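Local coordinates for protein putative glucoamylase (Bacteroides uniformis, PDB 4GL3) that is a putative glucoamylase, probably a glycoside hydrolase that cleaves glucose-containing saccharides, at residues Q189-I201 against V215-L227. Residues are numbered along the deposited sequence; the frame is centred on the assembly and turned at random.
Sequences QIKGHNECHIVYI and VYHKGWANANTFL
The indole of Trp220 lies between Gly192, whose CA sits 3.4 Å from the centroid of the six-membered ring and almost on its normal, and His197, whose CA covers the opposite face. Asn194 OD1 comes to the indole rim, 3.3 Å from Trp220 CH2, while also accepting from Cys196 N in an Asx turn. The His197 imidazole runs nearly parallel to the pyrrole ring (planes at 3°) but slid aside, and its NE2 donates in its own plane to Tyr216 OH at 2.9 Å; Tyr256 and Asp266 bind His197 ND1 and Tyr216 OH in turn. Water 2 accepts a hydrogen bond from Trp220 NE1 and is also hydrogen-bonded to His193 ND1. The aromatic cluster of His193, His197, Tyr200, Tyr216 and Trp220 ties the start of helix 197-205 and the loop before it to the C-terminal part of helix 213-220, the short helical segments running nearly antiparallel (153°), consistent with the (alpha/alpha)6 barrel expected of the six-hairpin clan. Tyr200 is a knob among Val215, Tyr216, Gly219 and Trp220; with CG anti to its carbonyl carbon (chi1 -76°), its ring receives Trp220 CB over the centre of one face, and OH reaches back to Ile190 O. A leucine here would probably leave Trp220 CB without its aromatic cover and Ile190 O without the hydroxyl donor. From the loop before helix 197-205, Lys191 bends at chi2 and chi3 to bring NZ onto a lone pair of Gly219 O (2.8 Å), with a weak bond to Asn222 O. Gly192 N donates to Trp220 O, Thr225 OG1 grips Gly192 O at 2.6 Å from above the carbonyl plane, and His193 N, following a cis peptide, bonds Thr225 O.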
loop_
_atom_site.group_PDB
_atom_site.type_symbol
_atom_site.label_atom_id
_atom_site.label_comp_id
_atom_site.label_asym_id
_atom_site.label_seq_id
_atom_site.Cartn_x
_atom_site.Cartn_y
_atom_site.Cartn_z
ATOM N N GLN A 189 12.206 12.331 -9.371
ATOM C CA GLN A 189 12.464 12.615 -7.963
ATOM C C GLN A 189 11.227 12.260 -7.121
ATOM O O GLN A 189 10.086 12.515 -7.544
ATOM C CB GLN A 189 12.784 14.085 -7.800
ATOM C CG GLN A 189 14.092 14.564 -8.400
ATOM C CD GLN A 189 14.300 16.079 -8.206
ATOM O OE1 GLN A 189 13.796 16.666 -7.267
ATOM N NE2 GLN A 189 14.994 16.702 -9.124
ATOM N N ILE A 190 11.434 11.644 -5.972
ATOM C CA ILE A 190 10.308 11.292 -5.099
ATOM C C ILE A 190 10.058 12.503 -4.198
ATOM O O ILE A 190 10.829 12.784 -3.259
ATOM C CB ILE A 190 10.611 10.031 -4.259
ATOM C CG1 ILE A 190 10.971 8.850 -5.194
ATOM C CG2 ILE A 190 9.417 9.672 -3.314
ATOM C CD1 ILE A 190 11.395 7.581 -4.474
ATOM N N LYS A 191 8.993 13.223 -4.502
ATOM C CA LYS A 191 8.671 14.485 -3.840
ATOM C C LYS A 191 7.339 14.301 -3.115
ATOM O O LYS A 191 6.459 13.619 -3.615
ATOM C CB LYS A 191 8.490 15.604 -4.864
ATOM C CG LYS A 191 9.689 15.896 -5.718
ATOM C CD LYS A 191 10.929 16.409 -4.977
ATOM C CE LYS A 191 10.887 17.863 -4.629
ATOM N NZ LYS A 191 12.109 18.326 -3.870
ATOM N N GLY A 192 7.232 14.849 -1.918
ATOM C CA GLY A 192 6.013 14.690 -1.088
ATOM C C GLY A 192 4.901 15.656 -1.459
ATOM O O GLY A 192 5.144 16.586 -2.195
ATOM N N HIS A 193 3.677 15.490 -0.943
ATOM C CA HIS A 193 3.265 14.383 -0.067
ATOM C C HIS A 193 2.335 13.480 -0.872
ATOM O O HIS A 193 1.199 13.851 -1.173
ATOM C CB HIS A 193 2.534 14.851 1.201
ATOM C CG HIS A 193 2.155 13.713 2.103
ATOM N ND1 HIS A 193 3.023 13.185 3.034
ATOM C CD2 HIS A 193 1.035 12.953 2.155
ATOM C CE1 HIS A 193 2.452 12.150 3.624
ATOM N NE2 HIS A 193 1.234 12.003 3.126
ATOM N N ASN A 194 2.858 12.326 -1.251
ATOM C CA ASN A 194 2.120 11.320 -2.013
ATOM C C ASN A 194 2.180 9.973 -1.300
ATOM O O ASN A 194 2.272 9.944 -0.078
ATOM C CB ASN A 194 2.612 11.273 -3.468
ATOM C CG ASN A 194 4.059 10.860 -3.604
ATOM O OD1 ASN A 194 4.692 10.418 -2.661
ATOM N ND2 ASN A 194 4.599 11.051 -4.795
ATOM N N GLU A 195 2.120 8.863 -2.039
ATOM C CA GLU A 195 2.129 7.535 -1.437
ATOM C C GLU A 195 3.496 7.051 -1.011
ATOM O O GLU A 195 3.568 5.987 -0.403
ATOM C CB GLU A 195 1.524 6.488 -2.412
ATOM C CG GLU A 195 2.448 6.091 -3.591
ATOM C CD GLU A 195 2.287 6.942 -4.847
ATOM O OE1 GLU A 195 2.106 8.168 -4.735
ATOM O OE2 GLU A 195 2.399 6.373 -5.959
ATOM N N CYS A 196 4.578 7.788 -1.313
ATOM C CA CYS A 196 5.933 7.233 -1.157
ATOM C C CYS A 196 6.675 7.574 0.140
ATOM O O CYS A 196 7.882 7.452 0.190
ATOM C CB CYS A 196 6.765 7.766 -2.315
ATOM S SG CYS A 196 6.094 7.428 -3.935
ATOM N N HIS A 197 5.985 8.062 1.165
ATOM C CA HIS A 197 6.639 8.495 2.413
ATOM C C HIS A 197 7.621 7.441 2.976
ATOM O O HIS A 197 8.756 7.757 3.457
ATOM C CB HIS A 197 5.545 8.832 3.446
ATOM C CG HIS A 197 5.995 9.688 4.585
ATOM N ND1 HIS A 197 5.186 9.933 5.673
ATOM C CD2 HIS A 197 7.147 10.373 4.804
ATOM C CE1 HIS A 197 5.820 10.739 6.513
ATOM N NE2 HIS A 197 7.002 11.038 5.999
ATOM N N ILE A 198 7.187 6.189 2.886
ATOM C CA ILE A 198 7.890 5.059 3.481
ATOM C C ILE A 198 9.268 4.838 2.858
ATOM O O ILE A 198 10.170 4.260 3.506
ATOM C CB ILE A 198 7.038 3.742 3.391
ATOM C CG1 ILE A 198 7.563 2.664 4.321
ATOM C CG2 ILE A 198 7.021 3.160 1.985
ATOM C CD1 ILE A 198 7.174 2.853 5.738
ATOM N N VAL A 199 9.441 5.268 1.610
ATOM C CA VAL A 199 10.737 5.174 0.993
ATOM C C VAL A 199 11.800 5.963 1.770
ATOM O O VAL A 199 12.923 5.481 1.956
ATOM C CB VAL A 199 10.704 5.647 -0.499
ATOM C CG1 VAL A 199 12.082 5.436 -1.142
ATOM C CG2 VAL A 199 9.605 4.891 -1.257
ATOM N N TYR A 200 11.450 7.173 2.213
ATOM C CA TYR A 200 12.379 8.005 2.986
ATOM C C TYR A 200 12.577 7.472 4.392
ATOM O O TYR A 200 13.705 7.496 4.896
ATOM C CB TYR A 200 11.916 9.461 3.044
ATOM C CG TYR A 200 12.170 10.186 1.739
ATOM C CD1 TYR A 200 11.262 10.098 0.662
ATOM C CD2 TYR A 200 13.344 10.913 1.538
ATOM C CE1 TYR A 200 11.527 10.724 -0.562
ATOM C CE2 TYR A 200 13.606 11.539 0.315
ATOM C CZ TYR A 200 12.714 11.447 -0.731
ATOM O OH TYR A 200 12.996 12.105 -1.945
ATOM N N ILE A 201 11.501 6.971 5.016
ATOM C CA ILE A 201 11.618 6.377 6.358
ATOM C C ILE A 201 12.540 5.144 6.329
ATOM O O ILE A 201 13.413 5.035 7.162
ATOM C CB ILE A 201 10.242 5.952 6.960
ATOM C CG1 ILE A 201 9.207 7.087 6.995
ATOM C CG2 ILE A 201 10.400 5.292 8.322
ATOM C CD1 ILE A 201 9.715 8.373 7.459
ATOM N N VAL A 215 18.357 14.647 2.957
ATOM C CA VAL A 215 17.667 14.010 1.843
ATOM C C VAL A 215 16.153 14.075 2.096
ATOM O O VAL A 215 15.367 14.344 1.166
ATOM C CB VAL A 215 18.187 12.556 1.607
ATOM C CG1 VAL A 215 17.318 11.721 0.651
ATOM C CG2 VAL A 215 19.660 12.552 1.148
ATOM N N TYR A 216 15.746 13.829 3.336
ATOM C CA TYR A 216 14.335 13.928 3.701
ATOM C C TYR A 216 13.873 15.402 3.702
ATOM O O TYR A 216 12.893 15.760 3.054
ATOM C CB TYR A 216 14.100 13.332 5.097
ATOM C CG TYR A 216 12.679 13.313 5.582
ATOM C CD1 TYR A 216 11.725 12.581 4.929
ATOM C CD2 TYR A 216 12.306 14.003 6.721
ATOM C CE1 TYR A 216 10.440 12.522 5.386
ATOM C CE2 TYR A 216 11.019 13.972 7.178
ATOM C CZ TYR A 216 10.083 13.225 6.509
ATOM O OH TYR A 216 8.776 13.180 6.969
ATOM N N HIS A 217 14.574 16.245 4.449
ATOM C CA HIS A 217 14.108 17.620 4.657
ATOM C C HIS A 217 14.142 18.499 3.394
ATOM O O HIS A 217 13.241 19.304 3.192
ATOM C CB HIS A 217 14.866 18.277 5.825
ATOM C CG HIS A 217 14.608 17.588 7.125
ATOM N ND1 HIS A 217 13.365 17.607 7.737
ATOM C CD2 HIS A 217 15.405 16.826 7.909
ATOM C CE1 HIS A 217 13.430 16.908 8.859
ATOM N NE2 HIS A 217 14.655 16.428 8.991
ATOM N N LYS A 218 15.143 18.315 2.529
ATOM C CA LYS A 218 15.217 19.076 1.258
ATOM C C LYS A 218 14.590 18.398 0.053
ATOM O O LYS A 218 14.123 19.058 -0.840
ATOM C CB LYS A 218 16.667 19.377 0.915
ATOM C CG LYS A 218 17.318 20.293 1.915
ATOM C CD LYS A 218 18.752 20.542 1.470
ATOM C CE LYS A 218 19.396 21.709 2.182
ATOM N NZ LYS A 218 20.022 21.214 3.446
ATOM N N GLY A 219 14.585 17.079 0.013
ATOM C CA GLY A 219 14.026 16.377 -1.111
ATOM C C GLY A 219 12.545 16.052 -0.957
ATOM O O GLY A 219 11.717 16.517 -1.721
ATOM N N TRP A 220 12.199 15.221 0.018
ATOM C CA TRP A 220 10.815 14.879 0.226
ATOM C C TRP A 220 9.980 16.096 0.597
ATOM O O TRP A 220 8.913 16.288 0.026
ATOM C CB TRP A 220 10.664 13.799 1.288
ATOM C CG TRP A 220 9.294 13.483 1.701
ATOM C CD1 TRP A 220 8.703 13.878 2.860
ATOM C CD2 TRP A 220 8.319 12.684 1.012
ATOM N NE1 TRP A 220 7.468 13.360 2.957
ATOM C CE2 TRP A 220 7.179 12.645 1.827
ATOM C CE3 TRP A 220 8.286 12.036 -0.215
ATOM C CZ2 TRP A 220 6.031 11.958 1.475
ATOM C CZ3 TRP A 220 7.152 11.345 -0.571
ATOM C CH2 TRP A 220 6.031 11.315 0.263
ATOM N N ALA A 221 10.476 16.910 1.536
ATOM C CA ALA A 221 9.643 17.900 2.242
ATOM C C ALA A 221 9.626 19.291 1.633
ATOM O O ALA A 221 9.534 20.275 2.351
ATOM C CB ALA A 221 10.064 17.986 3.733
ATOM N N ASN A 222 9.726 19.408 0.328
ATOM C CA ASN A 222 9.743 20.729 -0.311
ATOM C C ASN A 222 9.226 20.571 -1.742
ATOM O O ASN A 222 9.950 20.100 -2.605
ATOM C CB ASN A 222 11.147 21.360 -0.288
ATOM C CG ASN A 222 11.113 22.828 -0.693
ATOM O OD1 ASN A 222 10.058 23.428 -0.720
ATOM N ND2 ASN A 222 12.258 23.405 -1.005
ATOM N N ALA A 223 7.954 20.904 -1.966
ATOM C CA ALA A 223 7.270 20.670 -3.256
ATOM C C ALA A 223 5.949 21.414 -3.273
ATOM O O ALA A 223 5.407 21.715 -2.217
ATOM C CB ALA A 223 7.060 19.153 -3.510
ATOM N N ASN A 224 5.461 21.789 -4.455
ATOM C CA ASN A 224 4.119 22.341 -4.601
ATOM C C ASN A 224 3.029 21.461 -3.967
ATOM O O ASN A 224 1.987 21.979 -3.507
ATOM C CB ASN A 224 3.763 22.533 -6.080
ATOM C CG ASN A 224 4.719 23.461 -6.817
ATOM O OD1 ASN A 224 5.284 24.420 -6.261
ATOM N ND2 ASN A 224 4.897 23.180 -8.085
ATOM N N THR A 225 3.285 20.152 -3.951
ATOM C CA THR A 225 2.381 19.125 -3.453
ATOM C C THR A 225 2.651 18.726 -1.973
ATOM O O THR A 225 2.009 17.809 -1.467
ATOM C CB THR A 225 2.506 17.844 -4.327
ATOM O OG1 THR A 225 3.890 17.430 -4.358
ATOM C CG2 THR A 225 1.981 18.101 -5.787
ATOM N N PHE A 226 3.599 19.394 -1.299
ATOM C CA PHE A 226 3.923 19.095 0.096
ATOM C C PHE A 226 3.101 19.946 1.076
ATOM O O PHE A 226 1.991 19.546 1.416
ATOM C CB PHE A 226 5.433 19.107 0.370
ATOM C CG PHE A 226 5.797 18.491 1.695
ATOM C CD1 PHE A 226 5.588 17.135 1.907
ATOM C CD2 PHE A 226 6.272 19.268 2.729
ATOM C CE1 PHE A 226 5.862 16.567 3.120
ATOM C CE2 PHE A 226 6.541 18.706 3.967
ATOM C CZ PHE A 226 6.337 17.347 4.158
ATOM N N LEU A 227 3.586 21.084 1.535
ATOM C CA LEU A 227 2.822 21.844 2.530
ATOM C C LEU A 227 1.552 22.350 1.855
ATOM O O LEU A 227 1.602 22.850 0.738
ATOM C CB LEU A 227 3.607 23.013 3.140
ATOM C CG LEU A 227 4.823 22.675 4.038
ATOM C CD1 LEU A 227 5.411 23.970 4.627
ATOM C CD2 LEU A 227 4.439 21.712 5.161
HETATM O O HOH W 1 4.217 14.641 -4.675
HETATM O O HOH W 2 5.332 13.686 4.784
#